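Local coordinates for protein nudix Hydrolase, RenU (Mycolicibacterium smegmatis, PDB 6UUF) that probably hydrolyses nucleoside diphosphate-linked substrates, with NADH a likely candidate, as a magnesium-dependent member of the Nudix hydrolase family, at residues 42-45 with 46-50; 63-67 with 68-72; 131-134 with 135-138; 148-151 with 152-156. The protein carries 3 engineered substitutions. All blocks are in the same frame, centred on the assembly; numbering follows the deposited sequence.

Contact 1 (42-45 with 46-50); sequences QHRA and PWSHQ
A type I beta turn from Ala45 to Ser48 carries the chain out of strand 37-44, and it illustrates how one carbonyl can accept both the backbone N-H and the side-chain hydroxyl of the residue that closes a turn. Ala45 O accepts twice from Ser48. The backbone Ser48 N approaches from above the carbonyl plane, 2.8 Å from Ala45 O, whereas Ser48 OG, 2.9 Å from the same Ala45 O, lies in that plane on a lone pair. The hydroxyl can fold back in this way because OG stands between the backbone N and the carbonyl carbon (chi1 75°). On the turn itself, Ala45 CB sits over one face of the Trp47 indole in a CH-pi contact, 4.0 Å from the centroid of the five-membered ring. Further on, the loop closes against Arg44. Its chain bends at chi2 and chi3, bringing the guanidinium beneath a carbonyl: His49 O lies over one face, 2.8 Å from Arg44 NH1, but the N-H points too far aside for a hydrogen bond. Arg44 NH2 also reaches the edge of the His49 imidazole, 4.0 Å from its ND1. Nearer the backbone, Arg44 CB meets Gln50 O at 3.5 Å. Replacing Arg44 by an alanine would probably leave His49 O without its cationic neighbour and the 48-50 loop freer to shift. Backbone bonds tie Arg44 to Gly52 and Thr53 ahead of strand 54-60, while His43 pairs with Ala127 and Glu128 of strand 126-133 and Glu125 lies close to the loop.

Contact 2 (63-67 with 68-72); sequences SHETP and EQAAV
The backbone passes from an extended Thr66 (psi 157°) straight into helix 67-79, whose first turn is set by Ala70 N bonding to Thr66 O and Ala71 N to Pro67 O. Thr66 is the N-cap, and with Gln69 it forms a capping box, a worked example of reciprocal bonding at a helix start. Gln69 N donates to Thr66 OG1 at 3.0 Å; in return Thr66 N donates to Gln69 OE1, also 3.0 Å away, in a nearly straight bond (170°) that lies in the amide plane on a lone pair. Thr66 presents its hydroxyl to the helix because OG1 sits between the backbone N and the carbonyl carbon (chi1 60°). A weak bond from Thr66 OG1 to Gln69 OE1, 3.3 Å long, links the two side chains directly. A water adds another hydrogen to Gln69 OE1 and bridges it to His64 O, so three donors surround this one amide oxygen. Beside the box, Glu68 bends at chi2 and runs alongside the Pro67 ring, its OE1 3.3 Å from Pro67 CD. Glu65 lies against the first turn, with OE1 3.5 Å from Ala70 CB; that same oxygen forms a salt bridge with Arg73 and accepts from Asp62 N, a pairing consistent with the Nudix box loop-helix motif. The helix faces the sheet through its small residues: Ala70 and Ala71 rest on Ala24 of strand 23-31, Ala71 also on Val110 and Pro67 on Thr108 of strand 104-113, while Glu68 reaches Val88 and Thr91 of strand 87-98.

Contact 3 (131-134 with 135-138); sequences WVLE and DQVA
Val132, near the end of strand 126-133, turns its CG1 toward the chain that follows. With chi1 at 175° the CG1 methyl is swung away from the backbone N, and lies 3.7 Å from Val137 CG2, the two valines crossing at about a right angle. It also meets the backbone at Val137 N. Leu133 supplies the carbonyl that starts the reversal: Gln136 N donates to Leu133 O at 2.8 Å. The leucine side chain runs alongside that of Gln136, with Leu133 CD1 4.0 Å from Gln136 NE2. Here the chain leaves the mixed sheet of the Nudix fold, in which this strand is paired with strand 37-44, and bends toward helix 144-158. Glu134 comes next. Its O takes a weak bond from Val137 N, 3.4 Å away, and a water that donates to Glu134 O accepts from Ala138 N, so that the water bridges the carbonyl of Glu134 and the N-H of Ala138. The glutamate side chain touches Ala37 and Val39 of strand 37-44, and its carboxylate makes a weak hydrogen bond to Thr157.

Contact 4 (148-151 with 152-156); sequences ASWQ and RLREV
Trp150 and Arg154, one helical turn apart, form the close-packed side of this stretch of helix 144-158. Arg154 CG lies over one face of the indole in a CH-pi contact, 3.9 Å from the centroid of the six-membered ring, and Arg154 CD follows at 3.6 Å from Trp150 CZ2. Bends at chi2 and chi3 leave the guanidinium almost parallel to the ring (5°), though displaced from it, and deliver it to a salt bridge with Asp135. Leu153 CB closes on Trp150 CE3 at 4.1 Å, while the Leu153 side chain reaches Thr94 and Thr109 on the sheet. The outer side is looser and wetter. Gln151 NE2 donates to Glu155 OE2 at 2.7 Å, the amide and carboxylate standing nearly perpendicular (83°). The other oxygen, Glu155 OE1, uses its anti lone pair for a salt bridge with Arg152 NH1 at 2.9 Å. An alanine in place of Glu155 would remove both acceptors and is likely to leave the Arg152 charge without this mate and the Gln151 amide free to turn. The arrangement is that of an amphipathic helix: i to i+4 backbone bonds run from Ser149 O onward, with a water in place of the direct bond between Ala148 O and Arg152 N, buried side chains fasten it to the Nudix fold, and a polar network of i to i+3 and i to i+4 pairs decorates its outer surface.

In the fold
Along the chain the four contacts follow in series, each completed before the next begins. Contacts 1 and 3 lie at the ends of strands 37-44 and 126-133, neighbours in one mixed sheet, with centres about 19 Å apart. Contact 2 opens helix 67-79 and contact 4 runs along helix 144-158, about 21 Å away between centres. Contacts 2 and 3 fall on opposite sides of the chain's centre, with centres about 26 Å apart. Only contacts 3 and 4 touch: Asp135 OD1 meets Arg154 NH2 at 3.1 Å in a salt bridge, and Val137 CG1 packs on Trp150 CE2. A strand-to-strand turn, a helix cap, a strand end and a helix interior thus sample the Nudix alpha/beta/alpha sandwich.

Contact 1 (42-45 with 46-50)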
loop_
_atom_site.group_PDB
_atom_site.type_symbol
_atom_site.label_atom_id
_atom_site.label_comp_id
_atom_site.label_asym_id
_atom_site.label_seq_id
_atom_site.Cartn_x
_atom_site.Cartn_y
_atom_site.Cartn_z
ATOM N N GLN A 42 6.010 3.823 -4.013
ATOM C CA GLN A 42 7.286 3.733 -3.374
ATOM C C GLN A 42 8.195 2.779 -4.157
ATOM O O GLN A 42 7.807 1.644 -4.451
ATOM C CB GLN A 42 7.100 3.213 -1.960
ATOM C CG GLN A 42 8.353 3.300 -1.115
ATOM C CD GLN A 42 8.188 2.541 0.171
ATOM O OE1 GLN A 42 7.772 1.382 0.162
ATOM N NE2 GLN A 42 8.533 3.175 1.281
ATOM N N HIS A 43 9.383 3.288 -4.500
ATOM C CA HIS A 43 10.441 2.497 -5.122
ATOM C C HIS A 43 11.265 1.868 -4.009
ATOM O O HIS A 43 11.822 2.577 -3.159
ATOM C CB HIS A 43 11.328 3.387 -5.951
ATOM C CG HIS A 43 12.327 2.635 -6.775
ATOM N ND1 HIS A 43 11.979 1.590 -7.604
ATOM C CD2 HIS A 43 13.668 2.789 -6.911
ATOM C CE1 HIS A 43 13.059 1.130 -8.213
ATOM N NE2 HIS A 43 14.097 1.841 -7.809
ATOM N N ARG A 44 11.370 0.552 -4.017
ATOM C CA ARG A 44 11.896 -0.132 -2.854
ATOM C C ARG A 44 13.433 -0.109 -2.973
ATOM O O ARG A 44 13.988 -0.454 -4.032
ATOM C CB ARG A 44 11.322 -1.552 -2.762
ATOM C CG ARG A 44 9.793 -1.648 -2.985
ATOM C CD ARG A 44 8.933 -1.402 -1.771
ATOM N NE ARG A 44 8.339 -2.667 -1.333
ATOM C CZ ARG A 44 8.800 -3.460 -0.365
ATOM N NH1 ARG A 44 9.899 -3.149 0.344
ATOM N NH2 ARG A 44 8.147 -4.594 -0.101
ATOM N N ALA A 45 14.108 0.370 -1.926
ATOM C CA ALA A 45 15.589 0.363 -1.897
ATOM C C ALA A 45 16.078 -1.095 -2.022
ATOM O O ALA A 45 15.524 -1.939 -1.339
ATOM C CB ALA A 45 16.098 0.997 -0.603
ATOM N N PRO A 46 17.057 -1.402 -2.917
ATOM C CA PRO A 46 17.683 -2.762 -3.039
ATOM C C PRO A 46 17.958 -3.583 -1.757
ATOM O O PRO A 46 17.740 -4.808 -1.769
ATOM C CB PRO A 46 18.982 -2.468 -3.802
ATOM C CG PRO A 46 18.529 -1.395 -4.765
ATOM C CD PRO A 46 17.475 -0.555 -4.055
ATOM N N TRP A 47 18.384 -2.913 -0.670
ATOM C CA TRP A 47 18.548 -3.585 0.635
ATOM C C TRP A 47 17.263 -4.060 1.321
ATOM O O TRP A 47 17.362 -4.841 2.251
ATOM C CB TRP A 47 19.382 -2.764 1.639
ATOM C CG TRP A 47 18.927 -1.363 1.971
ATOM C CD1 TRP A 47 19.498 -0.210 1.520
ATOM C CD2 TRP A 47 17.864 -0.963 2.867
ATOM N NE1 TRP A 47 18.849 0.880 2.046
ATOM C CE2 TRP A 47 17.842 0.456 2.875
ATOM C CE3 TRP A 47 16.922 -1.659 3.643
ATOM C CZ2 TRP A 47 16.906 1.210 3.635
ATOM C CZ3 TRP A 47 15.974 -0.906 4.411
ATOM C CH2 TRP A 47 15.993 0.519 4.400
ATOM N N SER A 48 16.083 -3.566 0.905
ATOM C CA SER A 48 14.784 -3.999 1.465
ATOM C C SER A 48 14.140 -5.120 0.632
ATOM O O SER A 48 14.607 -5.445 -0.498
ATOM C CB SER A 48 13.807 -2.810 1.620
ATOM O OG SER A 48 13.250 -2.384 0.373
ATOM N N HIS A 49 13.073 -5.692 1.209
ATOM C CA HIS A 49 12.278 -6.783 0.589
ATOM C C HIS A 49 11.779 -6.370 -0.798
ATOM O O HIS A 49 10.988 -5.420 -0.950
ATOM C CB HIS A 49 11.089 -7.207 1.497
ATOM C CG HIS A 49 10.372 -8.448 1.046
ATOM N ND1 HIS A 49 9.259 -8.412 0.227
ATOM C CD2 HIS A 49 10.589 -9.758 1.327
ATOM C CE1 HIS A 49 8.841 -9.646 0.005
ATOM N NE2 HIS A 49 9.635 -10.482 0.654
ATOM N N GLN A 50 12.273 -7.080 -1.808
ATOM C CA GLN A 50 11.922 -6.834 -3.191
ATOM C C GLN A 50 12.384 -5.418 -3.627
ATOM O O GLN A 50 11.660 -4.688 -4.311
ATOM C CB GLN A 50 10.412 -7.068 -3.378
ATOM C CG GLN A 50 10.057 -7.843 -4.629
ATOM C CD GLN A 50 10.245 -9.333 -4.462
ATOM O OE1 GLN A 50 9.378 -10.024 -3.923
ATOM N NE2 GLN A 50 11.371 -9.838 -4.931
#

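Contact 2 (63-67 with 68-72)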
loop_
_atom_site.group_PDB
_atom_site.type_symbol
_atom_site.label_atom_id
_atom_site.label_comp_id
_atom_site.label_asym_id
_atom_site.label_seq_id
_atom_site.Cartn_x
_atom_site.Cartn_y
_atom_site.Cartn_z
ATOM N N SER A 63 -1.053 -5.175 16.868
ATOM C CA SER A 63 -2.136 -5.828 17.607
ATOM C C SER A 63 -3.360 -5.003 17.940
ATOM O O SER A 63 -4.416 -5.564 18.071
ATOM C CB SER A 63 -1.612 -6.377 18.930
ATOM O OG SER A 63 -0.488 -7.182 18.699
ATOM N N HIS A 64 -3.218 -3.692 18.056
ATOM C CA HIS A 64 -4.300 -2.862 18.487
ATOM C C HIS A 64 -4.861 -1.990 17.330
ATOM O O HIS A 64 -5.788 -1.229 17.525
ATOM C CB HIS A 64 -3.806 -2.000 19.616
ATOM C CG HIS A 64 -2.792 -1.011 19.194
ATOM N ND1 HIS A 64 -1.489 -1.356 18.926
ATOM C CD2 HIS A 64 -2.892 0.311 18.955
ATOM C CE1 HIS A 64 -0.819 -0.279 18.564
ATOM N NE2 HIS A 64 -1.646 0.742 18.573
ATOM N N GLU A 65 -4.332 -2.186 16.124
ATOM C CA GLU A 65 -4.570 -1.310 14.987
ATOM C C GLU A 65 -5.528 -1.908 14.012
ATOM O O GLU A 65 -5.552 -3.096 13.790
ATOM C CB GLU A 65 -3.299 -1.112 14.201
ATOM C CG GLU A 65 -2.317 -0.175 14.833
ATOM C CD GLU A 65 -1.083 0.009 13.983
ATOM O OE1 GLU A 65 -0.604 -0.929 13.301
ATOM O OE2 GLU A 65 -0.548 1.101 14.029
ATOM N N THR A 66 -6.275 -1.038 13.361
ATOM C CA THR A 66 -7.053 -1.443 12.209
ATOM C C THR A 66 -6.092 -1.430 11.035
ATOM O O THR A 66 -5.042 -0.734 11.114
ATOM C CB THR A 66 -8.179 -0.451 11.969
ATOM O OG1 THR A 66 -7.597 0.846 11.741
ATOM C CG2 THR A 66 -9.138 -0.445 13.196
ATOM N N PRO A 67 -6.425 -2.200 9.966
ATOM C CA PRO A 67 -5.677 -2.074 8.718
ATOM C C PRO A 67 -5.511 -0.609 8.270
ATOM O O PRO A 67 -4.408 -0.228 7.879
ATOM C CB PRO A 67 -6.509 -2.896 7.698
ATOM C CG PRO A 67 -7.421 -3.748 8.494
ATOM C CD PRO A 67 -7.622 -3.059 9.822
ATOM N N GLU A 68 -6.558 0.206 8.390
ATOM C CA GLU A 68 -6.488 1.631 8.055
ATOM C C GLU A 68 -5.435 2.427 8.855
ATOM O O GLU A 68 -4.640 3.206 8.306
ATOM C CB GLU A 68 -7.866 2.375 8.006
ATOM C CG GLU A 68 -9.072 1.879 8.786
ATOM C CD GLU A 68 -9.724 0.591 8.256
ATOM O OE1 GLU A 68 -9.249 -0.474 8.688
ATOM O OE2 GLU A 68 -10.740 0.627 7.520
ATOM N N GLN A 69 -5.400 2.202 10.141
ATOM C CA GLN A 69 -4.409 2.844 10.965
ATOM C C GLN A 69 -3.040 2.405 10.583
ATOM O O GLN A 69 -2.130 3.222 10.543
ATOM C CB GLN A 69 -4.679 2.529 12.430
ATOM C CG GLN A 69 -5.913 3.264 12.891
ATOM C CD GLN A 69 -6.335 2.865 14.260
ATOM O OE1 GLN A 69 -6.326 1.717 14.616
ATOM N NE2 GLN A 69 -6.739 3.829 15.026
ATOM N N ALA A 70 -2.872 1.116 10.299
ATOM C CA ALA A 70 -1.537 0.620 10.030
ATOM C C ALA A 70 -0.990 1.265 8.759
ATOM O O ALA A 70 0.143 1.692 8.743
ATOM C CB ALA A 70 -1.512 -0.883 9.902
ATOM N N ALA A 71 -1.815 1.359 7.720
ATOM C CA ALA A 71 -1.389 1.886 6.424
ATOM C C ALA A 71 -1.093 3.395 6.478
ATOM O O ALA A 71 -0.177 3.891 5.856
ATOM C CB ALA A 71 -2.432 1.587 5.367
ATOM N N VAL A 72 -1.877 4.117 7.229
ATOM C CA VAL A 72 -1.675 5.540 7.395
ATOM C C VAL A 72 -0.388 5.773 8.183
ATOM O O VAL A 72 0.421 6.619 7.781
ATOM C CB VAL A 72 -2.916 6.176 8.041
ATOM C CG1 VAL A 72 -2.673 7.623 8.418
ATOM C CG2 VAL A 72 -4.070 6.092 7.072
HETATM O O HOH W 1 -7.909 0.562 16.767
#

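Contact 3 (131-134 with 135-138)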
loop_
_atom_site.group_PDB
_atom_site.type_symbol
_atom_site.label_atom_id
_atom_site.label_comp_id
_atom_site.label_asym_id
_atom_site.label_seq_id
_atom_site.Cartn_x
_atom_site.Cartn_y
_atom_site.Cartn_z
ATOM N N TRP A 131 4.486 10.136 -7.644
ATOM C CA TRP A 131 3.122 10.186 -8.075
ATOM C C TRP A 131 3.092 9.653 -9.479
ATOM O O TRP A 131 3.869 10.107 -10.315
ATOM C CB TRP A 131 2.614 11.609 -7.994
ATOM C CG TRP A 131 2.333 12.024 -6.594
ATOM C CD1 TRP A 131 3.105 12.832 -5.791
ATOM C CD2 TRP A 131 1.206 11.639 -5.814
ATOM N NE1 TRP A 131 2.508 12.978 -4.570
ATOM C CE2 TRP A 131 1.345 12.269 -4.545
ATOM C CE3 TRP A 131 0.073 10.827 -6.065
ATOM C CZ2 TRP A 131 0.407 12.104 -3.515
ATOM C CZ3 TRP A 131 -0.872 10.674 -5.063
ATOM C CH2 TRP A 131 -0.702 11.313 -3.788
ATOM N N VAL A 132 2.237 8.673 -9.738
ATOM C CA VAL A 132 2.218 7.970 -11.052
ATOM C C VAL A 132 0.785 7.939 -11.553
ATOM O O VAL A 132 -0.115 7.526 -10.845
ATOM C CB VAL A 132 2.733 6.534 -10.926
ATOM C CG1 VAL A 132 2.607 5.741 -12.235
ATOM C CG2 VAL A 132 4.184 6.556 -10.463
ATOM N N LEU A 133 0.545 8.406 -12.759
ATOM C CA LEU A 133 -0.807 8.312 -13.318
ATOM C C LEU A 133 -1.288 6.858 -13.237
ATOM O O LEU A 133 -0.519 5.961 -13.530
ATOM C CB LEU A 133 -0.860 8.826 -14.752
ATOM C CG LEU A 133 -0.721 10.346 -14.863
ATOM C CD1 LEU A 133 -0.450 10.766 -16.305
ATOM C CD2 LEU A 133 -1.941 11.052 -14.325
ATOM N N GLU A 134 -2.528 6.664 -12.772
ATOM C CA GLU A 134 -3.137 5.350 -12.677
ATOM C C GLU A 134 -2.973 4.467 -13.903
ATOM O O GLU A 134 -2.670 3.294 -13.780
ATOM C CB GLU A 134 -4.637 5.489 -12.434
ATOM C CG GLU A 134 -5.047 5.742 -11.015
ATOM C CD GLU A 134 -6.543 5.489 -10.807
ATOM O OE1 GLU A 134 -7.350 6.218 -11.459
ATOM O OE2 GLU A 134 -6.899 4.551 -10.022
ATOM N N ASP A 135 -3.174 5.039 -15.084
ATOM C CA ASP A 135 -2.976 4.321 -16.371
ATOM C C ASP A 135 -1.537 3.912 -16.637
ATOM O O ASP A 135 -1.283 3.051 -17.502
ATOM C CB ASP A 135 -3.437 5.192 -17.564
ATOM C CG ASP A 135 -4.958 5.353 -17.634
ATOM O OD1 ASP A 135 -5.705 4.369 -17.441
ATOM O OD2 ASP A 135 -5.421 6.479 -17.906
ATOM N N GLN A 136 -0.585 4.564 -15.959
ATOM C CA GLN A 136 0.842 4.272 -16.161
ATOM C C GLN A 136 1.485 3.422 -15.074
ATOM O O GLN A 136 2.640 3.006 -15.234
ATOM C CB GLN A 136 1.606 5.574 -16.350
ATOM C CG GLN A 136 1.086 6.315 -17.578
ATOM C CD GLN A 136 2.074 7.286 -18.123
ATOM O OE1 GLN A 136 2.457 7.159 -19.292
ATOM N NE2 GLN A 136 2.537 8.250 -17.279
ATOM N N VAL A 137 0.738 3.103 -14.007
ATOM C CA VAL A 137 1.274 2.271 -12.920
ATOM C C VAL A 137 1.833 0.937 -13.431
ATOM O O VAL A 137 2.948 0.568 -13.073
ATOM C CB VAL A 137 0.212 2.046 -11.797
ATOM C CG1 VAL A 137 0.603 0.895 -10.861
ATOM C CG2 VAL A 137 0.026 3.348 -11.017
ATOM N N ALA A 138 1.072 0.232 -14.269
ATOM C CA ALA A 138 1.462 -1.095 -14.790
ATOM C C ALA A 138 2.636 -1.085 -15.753
ATOM O O ALA A 138 3.153 -2.144 -16.110
ATOM C CB ALA A 138 0.279 -1.734 -15.484
HETATM O O HOH W 2 -1.884 0.799 -14.748
#

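Contact 4 (148-151 with 152-156)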
loop_
_atom_site.group_PDB
_atom_site.type_symbol
_atom_site.label_atom_id
_atom_site.label_comp_id
_atom_site.label_asym_id
_atom_site.label_seq_id
_atom_site.Cartn_x
_atom_site.Cartn_y
_atom_site.Cartn_z
ATOM N N ALA A 148 0.099 -8.499 -9.069
ATOM C CA ALA A 148 -0.898 -9.545 -9.128
ATOM C C ALA A 148 -2.261 -8.993 -8.753
ATOM O O ALA A 148 -3.284 -9.506 -9.210
ATOM C CB ALA A 148 -0.505 -10.664 -8.177
ATOM N N SER A 149 -2.260 -7.952 -7.910
ATOM C CA SER A 149 -3.471 -7.289 -7.443
ATOM C C SER A 149 -3.896 -6.075 -8.201
ATOM O O SER A 149 -5.041 -5.645 -8.055
ATOM C CB SER A 149 -3.277 -6.866 -5.982
ATOM O OG SER A 149 -3.200 -8.040 -5.216
ATOM N N TRP A 150 -2.982 -5.480 -8.974
ATOM C CA TRP A 150 -3.217 -4.155 -9.508
ATOM C C TRP A 150 -4.497 -4.046 -10.322
ATOM O O TRP A 150 -5.270 -3.104 -10.123
ATOM C CB TRP A 150 -1.982 -3.657 -10.286
ATOM C CG TRP A 150 -2.169 -2.289 -10.902
ATOM C CD1 TRP A 150 -2.082 -1.958 -12.237
ATOM C CD2 TRP A 150 -2.556 -1.109 -10.216
ATOM N NE1 TRP A 150 -2.348 -0.635 -12.407
ATOM C CE2 TRP A 150 -2.631 -0.078 -11.180
ATOM C CE3 TRP A 150 -2.804 -0.806 -8.867
ATOM C CZ2 TRP A 150 -2.972 1.236 -10.846
ATOM C CZ3 TRP A 150 -3.148 0.511 -8.530
ATOM C CH2 TRP A 150 -3.225 1.515 -9.524
ATOM N N GLN A 151 -4.752 -4.987 -11.233
ATOM C CA GLN A 151 -5.938 -4.837 -12.101
ATOM C C GLN A 151 -7.193 -4.837 -11.266
ATOM O O GLN A 151 -8.101 -4.032 -11.489
ATOM C CB GLN A 151 -5.999 -5.922 -13.188
ATOM C CG GLN A 151 -7.334 -6.051 -13.954
ATOM C CD GLN A 151 -7.873 -4.777 -14.645
ATOM O OE1 GLN A 151 -7.133 -3.838 -14.969
ATOM N NE2 GLN A 151 -9.196 -4.764 -14.885
ATOM N N ARG A 152 -7.236 -5.745 -10.284
ATOM C CA ARG A 152 -8.354 -5.813 -9.370
ATOM C C ARG A 152 -8.531 -4.490 -8.592
ATOM O O ARG A 152 -9.640 -3.947 -8.566
ATOM C CB ARG A 152 -8.211 -7.010 -8.451
ATOM C CG ARG A 152 -9.485 -7.360 -7.683
ATOM C CD ARG A 152 -10.612 -7.949 -8.567
ATOM N NE ARG A 152 -11.868 -8.044 -7.790
ATOM C CZ ARG A 152 -12.978 -7.312 -7.954
ATOM N NH1 ARG A 152 -13.105 -6.398 -8.927
ATOM N NH2 ARG A 152 -14.002 -7.518 -7.129
ATOM N N LEU A 153 -7.443 -3.933 -8.040
ATOM C CA LEU A 153 -7.518 -2.604 -7.406
ATOM C C LEU A 153 -8.039 -1.527 -8.322
ATOM O O LEU A 153 -8.759 -0.644 -7.874
ATOM C CB LEU A 153 -6.151 -2.151 -6.869
ATOM C CG LEU A 153 -5.750 -2.947 -5.655
ATOM C CD1 LEU A 153 -4.277 -2.830 -5.360
ATOM C CD2 LEU A 153 -6.575 -2.503 -4.458
ATOM N N ARG A 154 -7.652 -1.553 -9.598
ATOM C CA ARG A 154 -8.197 -0.580 -10.549
ATOM C C ARG A 154 -9.706 -0.676 -10.702
ATOM O O ARG A 154 -10.402 0.349 -10.778
ATOM C CB ARG A 154 -7.557 -0.787 -11.900
ATOM C CG ARG A 154 -6.145 -0.292 -11.931
ATOM C CD ARG A 154 -6.121 1.047 -12.607
ATOM N NE ARG A 154 -5.853 0.881 -14.014
ATOM C CZ ARG A 154 -5.929 1.849 -14.914
ATOM N NH1 ARG A 154 -6.348 3.084 -14.595
ATOM N NH2 ARG A 154 -5.596 1.556 -16.153
ATOM N N GLU A 155 -10.206 -1.916 -10.776
ATOM C CA GLU A 155 -11.658 -2.139 -10.899
ATOM C C GLU A 155 -12.366 -1.543 -9.665
ATOM O O GLU A 155 -13.361 -0.837 -9.758
ATOM C CB GLU A 155 -11.968 -3.629 -11.061
ATOM C CG GLU A 155 -11.464 -4.196 -12.377
ATOM C CD GLU A 155 -11.484 -5.719 -12.514
ATOM O OE1 GLU A 155 -11.824 -6.459 -11.560
ATOM O OE2 GLU A 155 -11.131 -6.191 -13.622
ATOM N N VAL A 156 -11.803 -1.803 -8.509
ATOM C CA VAL A 156 -12.300 -1.196 -7.294
ATOM C C VAL A 156 -12.149 0.315 -7.289
ATOM O O VAL A 156 -13.078 1.016 -6.962
ATOM C CB VAL A 156 -11.610 -1.772 -6.052
ATOM C CG1 VAL A 156 -12.051 -1.045 -4.792
ATOM C CG2 VAL A 156 -11.925 -3.264 -5.944
HETATM O O HOH W 3 -5.747 -8.185 -10.244
#